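Local coordinates for protein glutaconate CoA-transferase subunit A (Acidaminococcus fermentans, PDB 1POI) that catalyses the transfer of coenzyme A from acetyl-CoA to glutaconate, (R)-2-hydroxyglutarate and related acids, a step of L-glutamate degradation by the hydroxyglutarate pathway, at residues A[257-262]-A[278-283]; A[240-245]-A[297-302]. All coordinates share one frame; numbering follows the deposited sequence.

Contact 1. Residues A[257-262]-A[278-283]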
loop_
_atom_site.group_PDB
_atom_site.type_symbol
_atom_site.label_atom_id
_atom_site.label_comp_id
_atom_site.label_asym_id
_atom_site.label_seq_id
_atom_site.Cartn_x
_atom_site.Cartn_y
_atom_site.Cartn_z
ATOM N N ASN A 257 -2.949 20.666 21.426
ATOM C CA ASN A 257 -2.934 22.103 21.680
ATOM C C ASN A 257 -3.408 22.614 23.032
ATOM O O ASN A 257 -2.919 23.644 23.508
ATOM C CB ASN A 257 -3.673 22.838 20.597
ATOM C CG ASN A 257 -2.826 23.890 19.978
ATOM O OD1 ASN A 257 -3.076 25.072 20.180
ATOM N ND2 ASN A 257 -1.854 23.486 19.160
ATOM N N PRO A 258 -4.478 22.013 23.594
ATOM C CA PRO A 258 -4.927 22.491 24.910
ATOM C C PRO A 258 -3.763 22.266 25.897
ATOM O O PRO A 258 -3.305 23.195 26.579
ATOM C CB PRO A 258 -6.103 21.566 25.215
ATOM C CG PRO A 258 -6.692 21.332 23.866
ATOM C CD PRO A 258 -5.478 21.102 22.997
ATOM N N PHE A 259 -3.238 21.038 25.901
ATOM C CA PHE A 259 -2.118 20.665 26.759
ATOM C C PHE A 259 -0.927 21.619 26.581
ATOM O O PHE A 259 -0.446 22.191 27.550
ATOM C CB PHE A 259 -1.698 19.242 26.456
ATOM C CG PHE A 259 -0.779 18.661 27.470
ATOM C CD1 PHE A 259 0.519 19.139 27.608
ATOM C CD2 PHE A 259 -1.202 17.613 28.285
ATOM C CE1 PHE A 259 1.389 18.578 28.546
ATOM C CE2 PHE A 259 -0.340 17.042 29.230
ATOM C CZ PHE A 259 0.955 17.525 29.361
ATOM N N LEU A 260 -0.478 21.828 25.348
ATOM C CA LEU A 260 0.639 22.723 25.132
ATOM C C LEU A 260 0.330 24.112 25.634
ATOM O O LEU A 260 1.246 24.883 25.894
ATOM C CB LEU A 260 1.028 22.821 23.656
ATOM C CG LEU A 260 1.610 21.648 22.868
ATOM C CD1 LEU A 260 1.822 22.124 21.454
ATOM C CD2 LEU A 260 2.903 21.134 23.461
ATOM N N LYS A 261 -0.944 24.470 25.709
ATOM C CA LYS A 261 -1.312 25.807 26.186
ATOM C C LYS A 261 -1.199 25.879 27.701
ATOM O O LYS A 261 -0.826 26.914 28.253
ATOM C CB LYS A 261 -2.723 26.198 25.743
ATOM C CG LYS A 261 -2.864 26.465 24.258
ATOM C CD LYS A 261 -3.929 27.519 24.013
ATOM C CE LYS A 261 -4.481 27.449 22.591
ATOM N NZ LYS A 261 -5.368 26.258 22.366
ATOM N N VAL A 262 -1.526 24.772 28.363
ATOM C CA VAL A 262 -1.427 24.683 29.814
ATOM C C VAL A 262 0.030 24.930 30.147
ATOM O O VAL A 262 0.358 25.883 30.856
ATOM C CB VAL A 262 -1.789 23.286 30.315
ATOM C CG1 VAL A 262 -1.567 23.189 31.789
ATOM C CG2 VAL A 262 -3.227 22.973 29.977
ATOM N N LYS A 278 5.332 18.139 39.338
ATOM C CA LYS A 278 5.008 17.174 40.383
ATOM C C LYS A 278 3.794 16.298 40.017
ATOM O O LYS A 278 3.786 15.097 40.287
ATOM C CB LYS A 278 4.778 17.843 41.736
ATOM C CG LYS A 278 4.456 16.796 42.791
ATOM C CD LYS A 278 4.322 17.329 44.193
ATOM C CE LYS A 278 4.026 16.157 45.112
ATOM N NZ LYS A 278 4.233 16.476 46.553
ATOM N N GLU A 279 2.799 16.903 39.367
ATOM C CA GLU A 279 1.586 16.207 38.952
ATOM C C GLU A 279 1.744 15.295 37.745
ATOM O O GLU A 279 1.361 14.123 37.789
ATOM C CB GLU A 279 0.501 17.228 38.651
ATOM C CG GLU A 279 -0.779 16.638 38.100
ATOM C CD GLU A 279 -1.752 17.714 37.654
ATOM O OE1 GLU A 279 -1.331 18.889 37.557
ATOM O OE2 GLU A 279 -2.934 17.391 37.405
ATOM N N TRP A 280 2.292 15.844 36.662
ATOM C CA TRP A 280 2.478 15.090 35.411
ATOM C C TRP A 280 3.703 14.165 35.321
ATOM O O TRP A 280 3.640 13.096 34.692
ATOM C CB TRP A 280 2.449 16.052 34.220
ATOM C CG TRP A 280 1.091 16.647 34.014
ATOM C CD1 TRP A 280 0.656 17.863 34.446
ATOM C CD2 TRP A 280 -0.045 15.999 33.434
ATOM N NE1 TRP A 280 -0.684 18.002 34.195
ATOM C CE2 TRP A 280 -1.140 16.875 33.573
ATOM C CE3 TRP A 280 -0.242 14.756 32.811
ATOM C CZ2 TRP A 280 -2.410 16.556 33.118
ATOM C CZ3 TRP A 280 -1.517 14.437 32.358
ATOM C CH2 TRP A 280 -2.581 15.338 32.517
ATOM N N VAL A 281 4.800 14.560 35.969
ATOM C CA VAL A 281 6.025 13.778 35.950
ATOM C C VAL A 281 6.305 12.942 37.200
ATOM O O VAL A 281 6.100 11.714 37.223
ATOM C CB VAL A 281 7.235 14.688 35.712
ATOM C CG1 VAL A 281 8.487 13.853 35.533
ATOM C CG2 VAL A 281 6.996 15.571 34.499
ATOM N N PHE A 282 6.705 13.633 38.262
ATOM C CA PHE A 282 7.096 12.984 39.503
ATOM C C PHE A 282 6.054 12.142 40.207
ATOM O O PHE A 282 6.385 11.104 40.779
ATOM C CB PHE A 282 7.724 14.010 40.424
ATOM C CG PHE A 282 8.833 14.792 39.765
ATOM C CD1 PHE A 282 10.002 14.150 39.343
ATOM C CD2 PHE A 282 8.691 16.158 39.518
ATOM C CE1 PHE A 282 11.002 14.847 38.686
ATOM C CE2 PHE A 282 9.702 16.879 38.846
ATOM C CZ PHE A 282 10.859 16.224 38.432
ATOM N N ASP A 283 4.793 12.544 40.132
ATOM C CA ASP A 283 3.742 11.778 40.774
ATOM C C ASP A 283 3.287 10.525 40.041
ATOM O O ASP A 283 2.665 9.659 40.659
ATOM C CB ASP A 283 2.536 12.666 41.091
ATOM C CG ASP A 283 2.667 13.379 42.436
ATOM O OD1 ASP A 283 3.334 12.848 43.362
ATOM O OD2 ASP A 283 2.096 14.483 42.567
#
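Phe259 and Trp280 mark the nearest approach of two segments, 257-262, which opens helix 257-266, and 278-283, which lies on helix 270-282, yet their CA atoms remain 11.3 Å apart, so the gap is spanned by the two aromatic side chains. The rings form a T-shaped pair. Phe259 supplies the edge: its CE2 lies 4.2 Å from Trp280 CZ3, over one face of the indole and displaced toward its rim. The ring planes meet at 66°, and the phenyl centroid stands 5.3 Å from that of the six-membered indole ring. Phe259 has CG anti to its backbone N (chi1 -167°), which carries the ring out from the helix to the indole, whereas the Trp280 side chain already sets out toward the other helix. On the opposite face of the indole lies Glu279 CG, 4.0 Å above the plane, and the carboxylate of Glu279 forms a salt bridge with Lys293, which also makes a cation-pi contact with Trp280. Phe276 touches both rings, and helix 287-294 adds Tyr290 against Phe259 and Leu294 against Trp280. With just 85 Å² buried between the segments, the evidence describes an aromatic cluster joining consecutive helices of the C-terminal helical region, beyond the parallel sheet of the CoA-transferase fold.

Contact 2. Residues A[240-245]-A[297-302]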
loop_
_atom_site.group_PDB
_atom_site.type_symbol
_atom_site.label_atom_id
_atom_site.label_comp_id
_atom_site.label_asym_id
_atom_site.label_seq_id
_atom_site.Cartn_x
_atom_site.Cartn_y
_atom_site.Cartn_z
ATOM N N ALA A 240 6.061 2.585 23.636
ATOM C CA ALA A 240 5.462 3.735 24.290
ATOM C C ALA A 240 4.457 4.484 23.407
ATOM O O ALA A 240 4.828 5.449 22.718
ATOM C CB ALA A 240 6.511 4.666 24.757
ATOM N N PRO A 241 3.178 4.027 23.401
ATOM C CA PRO A 241 2.062 4.596 22.640
ATOM C C PRO A 241 1.854 6.056 22.983
ATOM O O PRO A 241 1.717 6.398 24.148
ATOM C CB PRO A 241 0.888 3.758 23.097
ATOM C CG PRO A 241 1.509 2.411 23.244
ATOM C CD PRO A 241 2.786 2.731 23.985
ATOM N N TYR A 242 1.764 6.896 21.953
ATOM C CA TYR A 242 1.610 8.342 22.093
ATOM C C TYR A 242 2.782 8.909 22.867
ATOM O O TYR A 242 2.670 9.982 23.469
ATOM C CB TYR A 242 0.295 8.737 22.789
ATOM C CG TYR A 242 -0.943 8.286 22.071
ATOM C CD1 TYR A 242 -1.440 7.006 22.288
ATOM C CD2 TYR A 242 -1.603 9.113 21.145
ATOM C CE1 TYR A 242 -2.560 6.530 21.609
ATOM C CE2 TYR A 242 -2.745 8.640 20.446
ATOM C CZ TYR A 242 -3.205 7.332 20.698
ATOM O OH TYR A 242 -4.282 6.769 20.043
ATOM N N GLY A 243 3.909 8.195 22.825
ATOM C CA GLY A 243 5.106 8.638 23.513
ATOM C C GLY A 243 5.614 10.008 23.106
ATOM O O GLY A 243 6.514 10.550 23.753
ATOM N N ALA A 244 5.069 10.572 22.032
ATOM C CA ALA A 244 5.505 11.891 21.570
ATOM C C ALA A 244 4.580 12.948 22.098
ATOM O O ALA A 244 4.861 14.131 21.974
ATOM C CB ALA A 244 5.532 11.953 20.036
ATOM N N HIS A 245 3.474 12.519 22.702
ATOM C CA HIS A 245 2.485 13.449 23.222
ATOM C C HIS A 245 3.150 14.376 24.209
ATOM O O HIS A 245 3.919 13.928 25.057
ATOM C CB HIS A 245 1.327 12.691 23.875
ATOM C CG HIS A 245 0.261 13.584 24.430
ATOM N ND1 HIS A 245 0.450 14.366 25.549
ATOM C CD2 HIS A 245 -1.002 13.828 24.014
ATOM C CE1 HIS A 245 -0.646 15.057 25.797
ATOM N NE2 HIS A 245 -1.544 14.747 24.882
ATOM N N THR A 297 -10.952 8.906 25.224
ATOM C CA THR A 297 -11.414 9.785 24.146
ATOM C C THR A 297 -10.457 10.932 23.791
ATOM O O THR A 297 -10.279 11.251 22.625
ATOM C CB THR A 297 -12.893 10.311 24.358
ATOM O OG1 THR A 297 -12.928 11.346 25.350
ATOM C CG2 THR A 297 -13.822 9.180 24.797
ATOM N N ARG A 298 -9.749 11.454 24.777
ATOM C CA ARG A 298 -8.837 12.564 24.560
ATOM C C ARG A 298 -7.756 12.220 23.583
ATOM O O ARG A 298 -7.344 13.069 22.801
ATOM C CB ARG A 298 -8.186 13.003 25.875
ATOM C CG ARG A 298 -7.091 14.026 25.666
ATOM C CD ARG A 298 -6.727 14.832 26.902
ATOM N NE ARG A 298 -5.976 16.010 26.475
ATOM C CZ ARG A 298 -5.683 17.041 27.259
ATOM N NH1 ARG A 298 -6.080 17.048 28.527
ATOM N NH2 ARG A 298 -4.986 18.070 26.776
ATOM N N LEU A 299 -7.254 10.994 23.672
ATOM C CA LEU A 299 -6.186 10.524 22.788
ATOM C C LEU A 299 -6.727 10.260 21.396
ATOM O O LEU A 299 -6.115 10.655 20.389
ATOM C CB LEU A 299 -5.536 9.265 23.370
ATOM C CG LEU A 299 -4.849 9.509 24.725
ATOM C CD1 LEU A 299 -4.317 8.207 25.238
ATOM C CD2 LEU A 299 -3.760 10.587 24.610
ATOM N N ILE A 300 -7.902 9.631 21.361
ATOM C CA ILE A 300 -8.619 9.291 20.126
ATOM C C ILE A 300 -8.887 10.529 19.273
ATOM O O ILE A 300 -8.730 10.499 18.053
ATOM C CB ILE A 300 -9.963 8.632 20.442
ATOM C CG1 ILE A 300 -9.725 7.244 21.039
ATOM C CG2 ILE A 300 -10.820 8.565 19.195
ATOM C CD1 ILE A 300 -10.989 6.424 21.264
ATOM N N ASN A 301 -9.245 11.635 19.910
ATOM C CA ASN A 301 -9.539 12.852 19.160
ATOM C C ASN A 301 -8.329 13.598 18.660
ATOM O O ASN A 301 -8.431 14.744 18.239
ATOM C CB ASN A 301 -10.435 13.785 19.976
ATOM C CG ASN A 301 -11.669 13.080 20.508
ATOM O OD1 ASN A 301 -12.313 13.560 21.436
ATOM N ND2 ASN A 301 -11.999 11.924 19.934
ATOM N N LEU A 302 -7.173 12.961 18.736
ATOM C CA LEU A 302 -5.941 13.585 18.276
ATOM C C LEU A 302 -5.495 12.887 17.003
ATOM O O LEU A 302 -4.592 13.354 16.313
ATOM C CB LEU A 302 -4.852 13.475 19.352
ATOM C CG LEU A 302 -4.830 14.511 20.489
ATOM C CD1 LEU A 302 -3.771 14.156 21.521
ATOM C CD2 LEU A 302 -4.539 15.889 19.937
#
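One face of the Tyr242 ring receives Leu299, whose CB stands 4.2 Å from the ring centroid and 20° off the normal, a CH-pi contact offset toward the CZ-CE2 side. The ring's CZ is 4.0 Å from Leu299 CB, and Tyr253 also stacks with this tyrosine. The imidazole of His245 is met differently: Leu302 CD1 comes to its edge, near the ring plane, 3.7 Å from His245 CD2, while Leu299 CD2 approaches the same carbon obliquely at 4.3 Å. The His245 and Leu302 side chains run at about a right angle to each other.

Two turns bring the rings to one side of the loop. A type II turn spans Ala240 to Gly243 and a type I turn Tyr242 to His245, the latter closed by His245 N to Tyr242 O at 2.8 Å. With chi1 at -180° the imidazole extends away from its own backbone N, which brings CD2 to the leucines. Across from them, Asn301 is where the chain leaves helical geometry, and Leu302, just beyond, still faces the histidine.

The segments bury 233 Å² between them, through four buried residues. Leu291 and Leu294 of helix 287-294 pack on Leu299. Ala296 of the second subunit also touches Leu299, and Lys303 of that subunit packs on Tyr242, so the contact lies at the interface.

Between the segments the contacts are apolar or CH-pi; polarity is met outside them, His245 NE2 bonding to Asp256 and ND1 to Tyr290 OH. These two bonds would fix the rotation of the imidazole. Asp256 also forms a salt bridge with Arg298, and its carboxylate and the guanidinium would probably pull the imidazole's ionisation in opposite directions.

Contact 1 lies along the chain between the two segments of contact 2, and their centres are 14 Å apart. They meet directly through Phe259, whose CD2 is 3.6 Å from His245 CE1 in an edge-to-face ring pair; Phe259 CB also lies 3.5 Å from Arg298 NH2. Phe259 thus connects Trp280 of contact 1 with the histidine of contact 2. Asp256, already bonded within the surroundings of contact 2, joins the two through a further bond, its OD1 accepting from Phe259 N at the start of helix 257-266. Helix 287-294 touches both sites through Leu294. Both contacts lie on the same side of the chain's centre, and contact 2 extends this region to the second subunit.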